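Side-chain contacts in exopolyphosphatase (Aquifex aeolicus, PDB 1T6C), which probably hydrolyses phosphoanhydride bonds of polyphosphate and guanosine pentaphosphate, and binds calcium in a two-domain actin-like fold: residues 171-176 and 189-194; 219-224 and 232-237; 152-157 and 286-291; 56-61 and 100-105. All blocks are in the same frame, centred on the assembly; numbering follows the deposited sequence.

Contact 1: residues 171-176 and 189-194; sequences VNLTET and KRFFEF
Leu173 sends its two methyls to two different phenylalanines, a small example of how one branched side chain can hold a pair of helices together. Its CD1 reaches CE1 of Phe191 at 3.8 Å, arriving at the edge of that ring and near its plane. The other branch, CD2, lies 3.8 Å from CE2 of Phe194 and meets the second ring obliquely. With CG anti to its own carbonyl carbon (chi1 -64°), Leu173 aims the fork at the facing helix, and each phenylalanine crosses it at about a right angle. Both rings leave their helix with CG anti to the backbone N, one turn apart, so that each takes one branch of the fork.

The two halves differ in burial. Leu173 and Phe191 are enclosed, and Phe191 is buttressed from its own helix, its CD2 sitting 3.9 Å above the centre of the Phe192 ring. Phe194 is partly exposed, although its methyl contact is equally close. Thr176 OG1 donates to Asn172 O at 2.8 Å, on the opposite face of the carbonyl plane from Thr176 N, which binds the same oxygen.

This is a helix-helix contact, 170-177 against 185-199, in the part of the actin-like fold that carries the six-stranded sheet. Phe177 and Phe178 extend the apolar seam beside Phe191, Ile168 touches Phe194, and helix 274-288 adjoins Phe191 through Ala276.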
# COMPACT_ATOMS: atom_id res chain seq x y z
N VAL A 171 0.77 -7.59 10.78
CA VAL A 171 0.35 -7.62 12.16
C VAL A 171 0.03 -9.06 12.57
O VAL A 171 0.47 -9.53 13.65
CB VAL A 171 -0.87 -6.65 12.36
CG1 VAL A 171 -1.48 -6.81 13.73
CG2 VAL A 171 -0.42 -5.24 12.17
N ASN A 172 -0.76 -9.74 11.75
CA ASN A 172 -1.13 -11.12 12.05
C ASN A 172 0.07 -12.05 12.02
O ASN A 172 0.22 -12.91 12.90
CB ASN A 172 -2.24 -11.57 11.10
CG ASN A 172 -2.70 -12.98 11.33
OD1 ASN A 172 -2.80 -13.47 12.46
ND2 ASN A 172 -3.03 -13.64 10.24
N LEU A 173 0.96 -11.90 11.05
CA LEU A 173 2.15 -12.76 11.01
C LEU A 173 3.01 -12.59 12.25
O LEU A 173 3.51 -13.56 12.82
CB LEU A 173 3.00 -12.48 9.79
CG LEU A 173 2.41 -12.75 8.42
CD1 LEU A 173 3.45 -12.69 7.34
CD2 LEU A 173 1.64 -14.03 8.42
N THR A 174 3.16 -11.34 12.68
CA THR A 174 3.94 -11.03 13.89
C THR A 174 3.33 -11.66 15.13
O THR A 174 4.00 -12.30 15.90
CB THR A 174 4.09 -9.49 14.03
OG1 THR A 174 4.79 -9.01 12.89
CG2 THR A 174 4.95 -9.12 15.20
N GLU A 175 2.03 -11.48 15.29
CA GLU A 175 1.40 -12.08 16.47
C GLU A 175 1.46 -13.60 16.43
O GLU A 175 1.63 -14.28 17.45
CB GLU A 175 -0.06 -11.67 16.54
CG GLU A 175 -0.75 -12.14 17.83
CD GLU A 175 -1.32 -13.57 17.80
OE1 GLU A 175 -1.64 -14.12 16.72
OE2 GLU A 175 -1.41 -14.20 18.88
N THR A 176 1.28 -14.17 15.26
CA THR A 176 1.18 -15.61 15.11
C THR A 176 2.50 -16.29 15.40
O THR A 176 2.55 -17.30 16.12
CB THR A 176 0.73 -15.95 13.66
OG1 THR A 176 -0.64 -15.54 13.45
CG2 THR A 176 0.81 -17.44 13.42
N LYS A 189 12.15 -19.28 11.79
CA LYS A 189 12.13 -20.44 10.91
C LYS A 189 10.69 -20.80 10.56
O LYS A 189 10.38 -21.07 9.41
CB LYS A 189 12.83 -21.60 11.60
CG LYS A 189 12.80 -22.91 10.88
CD LYS A 189 12.85 -24.09 11.93
CE LYS A 189 11.56 -24.27 12.65
NZ LYS A 189 11.58 -25.49 13.54
N ARG A 190 9.83 -20.87 11.57
CA ARG A 190 8.44 -21.20 11.30
C ARG A 190 7.75 -20.18 10.37
O ARG A 190 6.93 -20.55 9.51
CB ARG A 190 7.66 -21.29 12.58
CG ARG A 190 7.97 -22.53 13.39
CD ARG A 190 7.06 -22.68 14.59
NE ARG A 190 7.45 -21.91 15.78
CZ ARG A 190 8.38 -22.30 16.64
NH1 ARG A 190 8.67 -21.56 17.71
NH2 ARG A 190 9.05 -23.41 16.43
N PHE A 191 8.02 -18.91 10.63
CA PHE A 191 7.54 -17.80 9.80
C PHE A 191 7.96 -18.03 8.34
O PHE A 191 7.13 -17.96 7.43
CB PHE A 191 8.08 -16.50 10.39
CG PHE A 191 8.09 -15.33 9.47
CD1 PHE A 191 6.95 -14.57 9.27
CD2 PHE A 191 9.28 -14.90 8.87
CE1 PHE A 191 7.00 -13.47 8.46
CE2 PHE A 191 9.32 -13.78 8.09
CZ PHE A 191 8.18 -13.07 7.88
N PHE A 192 9.23 -18.34 8.11
CA PHE A 192 9.66 -18.59 6.74
C PHE A 192 9.10 -19.88 6.13
O PHE A 192 8.84 -19.92 4.92
CB PHE A 192 11.20 -18.54 6.63
CG PHE A 192 11.77 -17.14 6.62
CD1 PHE A 192 11.36 -16.22 5.67
CD2 PHE A 192 12.73 -16.73 7.53
CE1 PHE A 192 11.89 -14.91 5.64
CE2 PHE A 192 13.25 -15.42 7.51
CZ PHE A 192 12.82 -14.52 6.56
N GLU A 193 8.93 -20.93 6.91
CA GLU A 193 8.28 -22.13 6.42
C GLU A 193 6.88 -21.79 5.91
O GLU A 193 6.43 -22.31 4.88
CB GLU A 193 8.19 -23.20 7.52
CG GLU A 193 9.51 -23.80 7.96
CD GLU A 193 9.39 -24.72 9.20
OE1 GLU A 193 8.32 -24.76 9.86
OE2 GLU A 193 10.38 -25.42 9.51
N PHE A 194 6.15 -20.96 6.66
CA PHE A 194 4.81 -20.57 6.27
C PHE A 194 4.86 -19.77 4.98
O PHE A 194 4.07 -20.00 4.07
CB PHE A 194 4.12 -19.77 7.39
CG PHE A 194 2.91 -19.03 6.91
CD1 PHE A 194 1.73 -19.71 6.67
CD2 PHE A 194 2.97 -17.69 6.62
CE1 PHE A 194 0.62 -19.05 6.19
CE2 PHE A 194 1.87 -17.02 6.12
CZ PHE A 194 0.67 -17.69 5.93

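Contact 2: residues 219-224 and 232-237; sequences LAALEY and QKVHGK
Lys237 lies across Tyr224 at the end of a type II beta turn, Val234 to Lys237, which leads into edge strand 238-240 of the six-stranded sheet in this actin-like fold. Followed outward, the lysine stays on one face of the ring. CB starts 3.9 Å from Tyr224 CE2, and CG lies 4.0 Å from Tyr224 CD2. A bend at chi2 (-61°) then carries CD over the ring centre, a CH-pi contact 4.0 Å from the centroid and only 11° off the normal. CE moves on to Tyr224 CG, at 3.9 Å. The chain then lifts away from the face, leaving NZ 5.6 Å from the centroid of the Tyr224 ring, at most a weak cation-pi attraction.

Glu223 CG covers the opposite face of Tyr224 toward its rim, and the phenol OH is hydrogen-bonded to Val238 O, so both faces and the hydroxyl are held. Val234 uses both methyls to fasten the turn to helix 214-223: CG1 meets Ala220 CB at 3.7 Å, and CG2 lies against Ala221. Val295 of strand 292-296 touches both Ala220 and Val234. A second bend, at chi4, delivers NZ to Lys233 O at 2.8 Å, from above the carbonyl plane and 40° out of it.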
# COMPACT_ATOMS: atom_id res chain seq x y z
N LEU A 219 12.90 0.37 3.98
CA LEU A 219 14.14 -0.38 3.74
C LEU A 219 15.05 0.34 2.76
O LEU A 219 16.26 0.47 3.00
CB LEU A 219 13.82 -1.79 3.23
CG LEU A 219 13.86 -3.00 4.12
CD1 LEU A 219 14.17 -4.20 3.26
CD2 LEU A 219 14.84 -2.92 5.27
N ALA A 220 14.48 0.87 1.68
CA ALA A 220 15.25 1.62 0.71
C ALA A 220 15.86 2.86 1.34
O ALA A 220 17.05 3.14 1.13
CB ALA A 220 14.39 1.99 -0.49
N ALA A 221 15.11 3.60 2.15
CA ALA A 221 15.65 4.76 2.85
C ALA A 221 16.78 4.36 3.78
O ALA A 221 17.78 5.05 3.88
CB ALA A 221 14.55 5.48 3.63
N LEU A 222 16.63 3.25 4.50
CA LEU A 222 17.71 2.76 5.37
C LEU A 222 18.96 2.38 4.57
O LEU A 222 20.09 2.83 4.89
CB LEU A 222 17.19 1.58 6.21
CG LEU A 222 16.12 1.88 7.25
CD1 LEU A 222 15.59 0.60 7.85
CD2 LEU A 222 16.67 2.78 8.35
N GLU A 223 18.77 1.59 3.51
CA GLU A 223 19.91 1.10 2.71
C GLU A 223 20.72 2.24 2.09
O GLU A 223 21.95 2.22 2.12
CB GLU A 223 19.43 0.15 1.63
CG GLU A 223 20.54 -0.35 0.72
CD GLU A 223 21.61 -1.14 1.43
OE1 GLU A 223 21.37 -1.69 2.53
OE2 GLU A 223 22.73 -1.20 0.89
N TYR A 224 20.02 3.26 1.61
CA TYR A 224 20.61 4.35 0.88
C TYR A 224 20.81 5.62 1.70
O TYR A 224 21.16 6.65 1.13
CB TYR A 224 19.81 4.59 -0.40
CG TYR A 224 19.99 3.42 -1.35
CD1 TYR A 224 21.22 3.19 -1.96
CD2 TYR A 224 18.97 2.47 -1.54
CE1 TYR A 224 21.40 2.09 -2.81
CE2 TYR A 224 19.16 1.38 -2.39
CZ TYR A 224 20.37 1.20 -3.02
OH TYR A 224 20.60 0.11 -3.83
N GLN A 232 11.93 11.30 -4.02
CA GLN A 232 12.83 11.41 -5.16
C GLN A 232 14.10 10.57 -5.01
O GLN A 232 14.70 10.15 -6.02
CB GLN A 232 13.16 12.87 -5.44
CG GLN A 232 12.03 13.59 -6.12
CD GLN A 232 12.29 15.09 -6.34
OE1 GLN A 232 13.44 15.52 -6.57
NE2 GLN A 232 11.23 15.88 -6.28
N LYS A 233 14.53 10.33 -3.78
CA LYS A 233 15.75 9.59 -3.50
C LYS A 233 15.50 8.09 -3.35
O LYS A 233 16.46 7.32 -3.29
CB LYS A 233 16.43 10.13 -2.23
CG LYS A 233 16.87 11.60 -2.33
CD LYS A 233 17.62 11.99 -1.08
CE LYS A 233 18.11 13.41 -1.07
NZ LYS A 233 17.06 14.34 -0.57
N VAL A 234 14.25 7.69 -3.18
CA VAL A 234 13.90 6.32 -2.91
C VAL A 234 13.23 5.65 -4.10
O VAL A 234 13.50 4.49 -4.40
CB VAL A 234 12.98 6.23 -1.65
CG1 VAL A 234 12.30 4.88 -1.50
CG2 VAL A 234 13.81 6.55 -0.40
N HIS A 235 12.35 6.37 -4.78
CA HIS A 235 11.65 5.80 -5.92
C HIS A 235 12.62 5.38 -7.02
O HIS A 235 13.43 6.18 -7.46
CB HIS A 235 10.70 6.84 -6.47
CG HIS A 235 9.75 6.30 -7.49
ND1 HIS A 235 9.89 6.54 -8.84
CD2 HIS A 235 8.66 5.54 -7.35
CE1 HIS A 235 8.91 5.93 -9.48
NE2 HIS A 235 8.14 5.32 -8.60
N GLY A 236 12.52 4.14 -7.45
CA GLY A 236 13.38 3.60 -8.47
C GLY A 236 14.68 2.99 -7.96
O GLY A 236 15.41 2.42 -8.74
N LYS A 237 14.95 3.05 -6.66
CA LYS A 237 16.12 2.40 -6.10
C LYS A 237 15.98 0.88 -6.21
O LYS A 237 14.88 0.32 -6.10
CB LYS A 237 16.31 2.78 -4.63
CG LYS A 237 16.83 4.18 -4.39
CD LYS A 237 18.22 4.38 -5.02
CE LYS A 237 18.97 5.56 -4.41
NZ LYS A 237 18.53 6.81 -5.08

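Contact 3: residues 152-157 and 286-291; sequences YVFGKG and EIFEKD
The ring of Phe288 meets two strand residues, Phe154 at its edge and Tyr152 obliquely. Phe154 CE1 approaches Phe288 CE2 at 3.8 Å, each atom near the plane of the other ring, so the two rings meet edge to edge from opposite directions, with no face covered by either. Phe154 CZ follows alongside, 4.0 Å from Phe288 CZ. The Tyr152 ring is nearly parallel to that of Phe288 but displaced from it, and the two meet obliquely: Tyr152 CD2 is 4.1 Å from Phe288 CZ, and Tyr152 CE2 is likewise 4.1 Å from Phe288 CE1. Outside this trio, Lys204 makes a cation-pi contact with Phe154, and Val202 touches both Tyr152 and Phe288.

The arrangement illustrates how a helix packs on a sheet in the actin-like fold. Tyr152 and Phe154, two residues apart on strand 149-156, turn their rings to the same side of the six-stranded sheet, and the last turn of helix 274-288 supplies the third ring. With CG anti to its carbonyl carbon (chi1 -82°), Phe288 turns its ring from the helix end toward the strand. Immediately after it, Glu289 adopts positive phi and closes the helix in a Schellman motif, Glu289 N bonding back to Glu286 O at 3.1 Å. The same helix holds the far end of the tyrosine, whose OH is hydrogen-bonded to Thr284 OG1. Strand 149-156 also carries the calcium-site residues Ser149 and Glu151, and the side chain of Tyr152 lies about 9 Å from the calcium ion.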
# COMPACT_ATOMS: atom_id res chain seq x y z
N TYR A 152 0.20 -9.79 -5.40
CA TYR A 152 1.15 -10.11 -6.46
C TYR A 152 0.45 -9.87 -7.80
O TYR A 152 -0.49 -10.59 -8.14
CB TYR A 152 1.60 -11.59 -6.33
CG TYR A 152 2.46 -11.79 -5.12
CD1 TYR A 152 1.88 -11.86 -3.84
CD2 TYR A 152 3.84 -11.83 -5.21
CE1 TYR A 152 2.66 -11.96 -2.70
CE2 TYR A 152 4.64 -11.91 -4.08
CZ TYR A 152 4.06 -11.99 -2.84
OH TYR A 152 4.83 -12.04 -1.71
N VAL A 153 0.89 -8.86 -8.52
CA VAL A 153 0.20 -8.41 -9.73
C VAL A 153 1.13 -8.58 -10.90
O VAL A 153 2.16 -7.92 -10.98
CB VAL A 153 -0.25 -6.94 -9.65
CG1 VAL A 153 -1.27 -6.66 -10.74
CG2 VAL A 153 -0.86 -6.66 -8.29
N PHE A 154 0.72 -9.46 -11.81
CA PHE A 154 1.52 -9.82 -12.96
C PHE A 154 0.99 -9.16 -14.22
O PHE A 154 -0.21 -9.12 -14.48
CB PHE A 154 1.48 -11.33 -13.15
CG PHE A 154 2.01 -12.10 -12.00
CD1 PHE A 154 3.36 -12.45 -11.93
CD2 PHE A 154 1.16 -12.49 -11.00
CE1 PHE A 154 3.84 -13.19 -10.86
CE2 PHE A 154 1.65 -13.24 -9.91
CZ PHE A 154 2.96 -13.57 -9.85
N GLY A 155 1.91 -8.64 -15.00
CA GLY A 155 1.55 -8.10 -16.30
C GLY A 155 2.73 -7.75 -17.17
O GLY A 155 3.86 -8.09 -16.89
N LYS A 156 2.44 -7.01 -18.23
CA LYS A 156 3.45 -6.44 -19.09
C LYS A 156 2.99 -5.07 -19.55
O LYS A 156 1.85 -4.92 -19.97
CB LYS A 156 3.68 -7.33 -20.31
CG LYS A 156 4.65 -6.73 -21.33
CD LYS A 156 5.49 -7.83 -21.96
CE LYS A 156 6.08 -7.40 -23.29
NZ LYS A 156 7.55 -7.24 -23.15
N GLY A 157 3.86 -4.07 -19.44
CA GLY A 157 3.47 -2.71 -19.73
C GLY A 157 2.27 -2.35 -18.85
O GLY A 157 2.26 -2.67 -17.65
N GLU A 286 13.60 -15.01 -3.00
CA GLU A 286 14.09 -16.40 -3.00
C GLU A 286 13.19 -17.30 -3.85
O GLU A 286 13.65 -18.07 -4.73
CB GLU A 286 14.21 -16.92 -1.57
CG GLU A 286 14.75 -18.34 -1.49
CD GLU A 286 14.76 -18.96 -0.11
OE1 GLU A 286 14.40 -18.31 0.87
OE2 GLU A 286 15.14 -20.15 -0.02
N ILE A 287 11.90 -17.24 -3.61
CA ILE A 287 10.97 -18.13 -4.29
C ILE A 287 10.89 -17.84 -5.77
O ILE A 287 10.80 -18.76 -6.56
CB ILE A 287 9.57 -18.02 -3.64
CG1 ILE A 287 9.62 -18.51 -2.20
CG2 ILE A 287 8.51 -18.73 -4.49
CD1 ILE A 287 9.70 -19.95 -2.05
N PHE A 288 10.89 -16.56 -6.15
CA PHE A 288 10.83 -16.20 -7.55
C PHE A 288 12.18 -16.34 -8.26
O PHE A 288 12.29 -16.10 -9.45
CB PHE A 288 10.35 -14.76 -7.69
CG PHE A 288 8.87 -14.61 -7.62
CD1 PHE A 288 8.20 -14.69 -6.39
CD2 PHE A 288 8.14 -14.40 -8.77
CE1 PHE A 288 6.80 -14.54 -6.32
CE2 PHE A 288 6.76 -14.23 -8.69
CZ PHE A 288 6.11 -14.30 -7.48
N GLU A 289 13.20 -16.67 -7.49
CA GLU A 289 14.57 -16.84 -7.98
C GLU A 289 15.10 -15.57 -8.65
O GLU A 289 15.70 -15.61 -9.73
CB GLU A 289 14.65 -18.08 -8.86
CG GLU A 289 14.28 -19.37 -8.15
CD GLU A 289 14.36 -20.55 -9.11
OE1 GLU A 289 15.49 -20.92 -9.47
OE2 GLU A 289 13.30 -21.07 -9.54
N LYS A 290 14.83 -14.41 -8.01
CA LYS A 290 15.28 -13.13 -8.53
C LYS A 290 16.23 -12.47 -7.55
O LYS A 290 16.04 -12.53 -6.34
CB LYS A 290 14.08 -12.21 -8.82
CG LYS A 290 13.09 -12.80 -9.82
CD LYS A 290 13.60 -12.63 -11.28
CE LYS A 290 13.48 -11.17 -11.73
NZ LYS A 290 14.78 -10.52 -12.11
N ASP A 291 17.27 -11.84 -8.06
CA ASP A 291 18.29 -11.33 -7.18
C ASP A 291 17.99 -9.93 -6.66
O ASP A 291 18.70 -9.44 -5.80
CB ASP A 291 19.63 -11.31 -7.88
CG ASP A 291 20.21 -12.71 -8.07
OD1 ASP A 291 19.89 -13.65 -7.30
OD2 ASP A 291 20.99 -12.91 -9.01

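Contact 4: residues 56-61 and 100-105; sequences GRLQED and EEFLER
Glu60 and Arg105 face each other across one water molecule, which donates to Glu60 OE1 at 2.6 Å and accepts from Arg105 NH1 at 2.9 Å. The direct gap between OE1 and NH1, 4.4 Å, is beyond a salt bridge, so the two groups are bridged by this one water, and their charges probably attract only modestly; the carboxylate oxygen lies near the guanidinium plane, at its edge. Arg105 NH1 is also salt-bridged to Glu64 OE2, and its NE to Glu109 OE2; the acidic groups and the water probably fix the rotation of the guanidinium.

Next to this polar bridge, Leu58 presents one methyl, CD1, obliquely to the root of the Phe102 side chain, 3.8 Å from both CB and CD2. Phe102 has CG anti to its backbone N (chi1 163°), which turns CB, CG and CD2 toward that methyl, and the two side chains cross at about a right angle. Asn98 OD1 accepts from the backbone N of Leu58.

The loop leading through N-cap Gln59 into helix 60-79 packs on helix 99-109 beside the five-stranded sheet of the actin-like fold, with Ile63 against Leu58 and Thr66 against Phe102, while Leu103 reaches edge strand 114-116.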
# COMPACT_ATOMS: atom_id res chain seq x y z
N GLY A 56 -19.17 -6.11 14.67
CA GLY A 56 -19.59 -6.23 13.29
C GLY A 56 -20.04 -4.93 12.62
O GLY A 56 -20.51 -5.00 11.50
N ARG A 57 -19.89 -3.78 13.27
CA ARG A 57 -20.42 -2.50 12.77
C ARG A 57 -19.39 -1.37 12.83
O ARG A 57 -18.49 -1.36 13.67
CB ARG A 57 -21.63 -2.06 13.58
CG ARG A 57 -22.86 -2.94 13.40
CD ARG A 57 -24.01 -2.60 14.33
NE ARG A 57 -24.64 -1.30 14.04
CZ ARG A 57 -25.42 -1.05 12.99
NH1 ARG A 57 -25.71 -2.00 12.09
NH2 ARG A 57 -25.93 0.17 12.83
N LEU A 58 -19.54 -0.40 11.91
CA LEU A 58 -18.84 0.88 12.00
C LEU A 58 -19.49 1.67 13.10
O LEU A 58 -20.70 1.72 13.19
CB LEU A 58 -18.98 1.69 10.71
CG LEU A 58 -18.53 1.01 9.41
CD1 LEU A 58 -18.76 1.96 8.23
CD2 LEU A 58 -17.11 0.56 9.45
N GLN A 59 -18.68 2.29 13.94
CA GLN A 59 -19.20 3.08 15.04
C GLN A 59 -19.65 4.44 14.56
O GLN A 59 -19.03 5.06 13.69
CB GLN A 59 -18.17 3.20 16.16
CG GLN A 59 -17.75 1.87 16.78
CD GLN A 59 -18.94 1.04 17.26
OE1 GLN A 59 -19.32 0.04 16.62
NE2 GLN A 59 -19.56 1.47 18.37
N GLU A 60 -20.74 4.92 15.14
CA GLU A 60 -21.35 6.15 14.67
C GLU A 60 -20.44 7.35 14.76
O GLU A 60 -20.45 8.17 13.86
CB GLU A 60 -22.65 6.44 15.43
CG GLU A 60 -23.79 5.47 15.09
CD GLU A 60 -24.18 5.48 13.62
OE1 GLU A 60 -23.96 6.49 12.93
OE2 GLU A 60 -24.73 4.48 13.16
N ASP A 61 -19.65 7.46 15.83
CA ASP A 61 -18.78 8.63 15.97
C ASP A 61 -17.67 8.64 14.91
O ASP A 61 -17.25 9.71 14.46
CB ASP A 61 -18.23 8.75 17.39
CG ASP A 61 -17.28 7.65 17.75
OD1 ASP A 61 -17.59 6.48 17.48
OD2 ASP A 61 -16.20 7.85 18.34
N GLU A 100 -22.97 -0.27 3.85
CA GLU A 100 -23.83 0.19 2.78
C GLU A 100 -24.55 1.48 3.21
O GLU A 100 -24.63 2.42 2.45
CB GLU A 100 -24.80 -0.93 2.37
CG GLU A 100 -25.54 -0.66 1.08
CD GLU A 100 -26.64 -1.68 0.77
OE1 GLU A 100 -27.55 -1.35 -0.04
OE2 GLU A 100 -26.59 -2.81 1.33
N GLU A 101 -25.02 1.53 4.45
CA GLU A 101 -25.72 2.70 5.00
C GLU A 101 -24.79 3.92 5.16
O GLU A 101 -25.17 5.04 4.82
CB GLU A 101 -26.36 2.31 6.34
CG GLU A 101 -27.49 1.30 6.17
CD GLU A 101 -27.10 -0.16 6.45
OE1 GLU A 101 -26.05 -0.68 5.98
OE2 GLU A 101 -27.89 -0.81 7.14
N PHE A 102 -23.57 3.68 5.62
CA PHE A 102 -22.51 4.68 5.63
C PHE A 102 -22.24 5.24 4.21
O PHE A 102 -22.20 6.45 4.03
CB PHE A 102 -21.23 4.09 6.21
CG PHE A 102 -19.99 4.87 5.91
CD1 PHE A 102 -19.86 6.19 6.30
CD2 PHE A 102 -18.93 4.26 5.24
CE1 PHE A 102 -18.71 6.89 6.03
CE2 PHE A 102 -17.78 4.96 4.95
CZ PHE A 102 -17.67 6.29 5.35
N LEU A 103 -22.07 4.37 3.22
CA LEU A 103 -21.80 4.86 1.86
C LEU A 103 -22.96 5.63 1.22
O LEU A 103 -22.75 6.53 0.38
CB LEU A 103 -21.52 3.66 0.93
CG LEU A 103 -20.37 2.71 1.24
CD1 LEU A 103 -20.45 1.48 0.34
CD2 LEU A 103 -19.06 3.40 1.05
N GLU A 104 -24.19 5.24 1.57
CA GLU A 104 -25.37 5.99 1.17
C GLU A 104 -25.39 7.39 1.79
O GLU A 104 -25.73 8.36 1.12
CB GLU A 104 -26.67 5.24 1.54
CG GLU A 104 -27.95 6.05 1.36
CD GLU A 104 -28.30 6.38 -0.08
OE1 GLU A 104 -27.69 5.80 -1.02
OE2 GLU A 104 -29.23 7.19 -0.28
N ARG A 105 -25.01 7.51 3.05
CA ARG A 105 -24.89 8.86 3.64
C ARG A 105 -23.87 9.69 2.88
O ARG A 105 -24.05 10.87 2.69
CB ARG A 105 -24.48 8.79 5.11
CG ARG A 105 -25.56 8.30 6.06
CD ARG A 105 -25.18 8.52 7.53
NE ARG A 105 -25.06 9.95 7.83
CZ ARG A 105 -24.51 10.45 8.94
NH1 ARG A 105 -24.08 9.65 9.90
NH2 ARG A 105 -24.44 11.76 9.09
O HOH W 1 -24.87 6.94 10.49

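From the N terminus, contact 4 comes first: it closes the excursion from 56-61 through helix 60-79 and strand 84-89 to 100-105, and fastens the loop leading into helix 60-79 to helix 99-109 beside the five-stranded sheet. The other three belong with the six-stranded sheet. Contact 3 opens on strand 149-156 and shuts only at the end of helix 274-288, a loop that encloses both remaining contacts. Within it, contact 1 joins successive helices 170-177 and 185-199, and contact 2, later and in series with it, ties helix 214-223 to the turn before strand 238-240. None of the loops cross. Contacts 2 and 4 lie on opposite sides of the chain's centre, their own centres 39 Å apart.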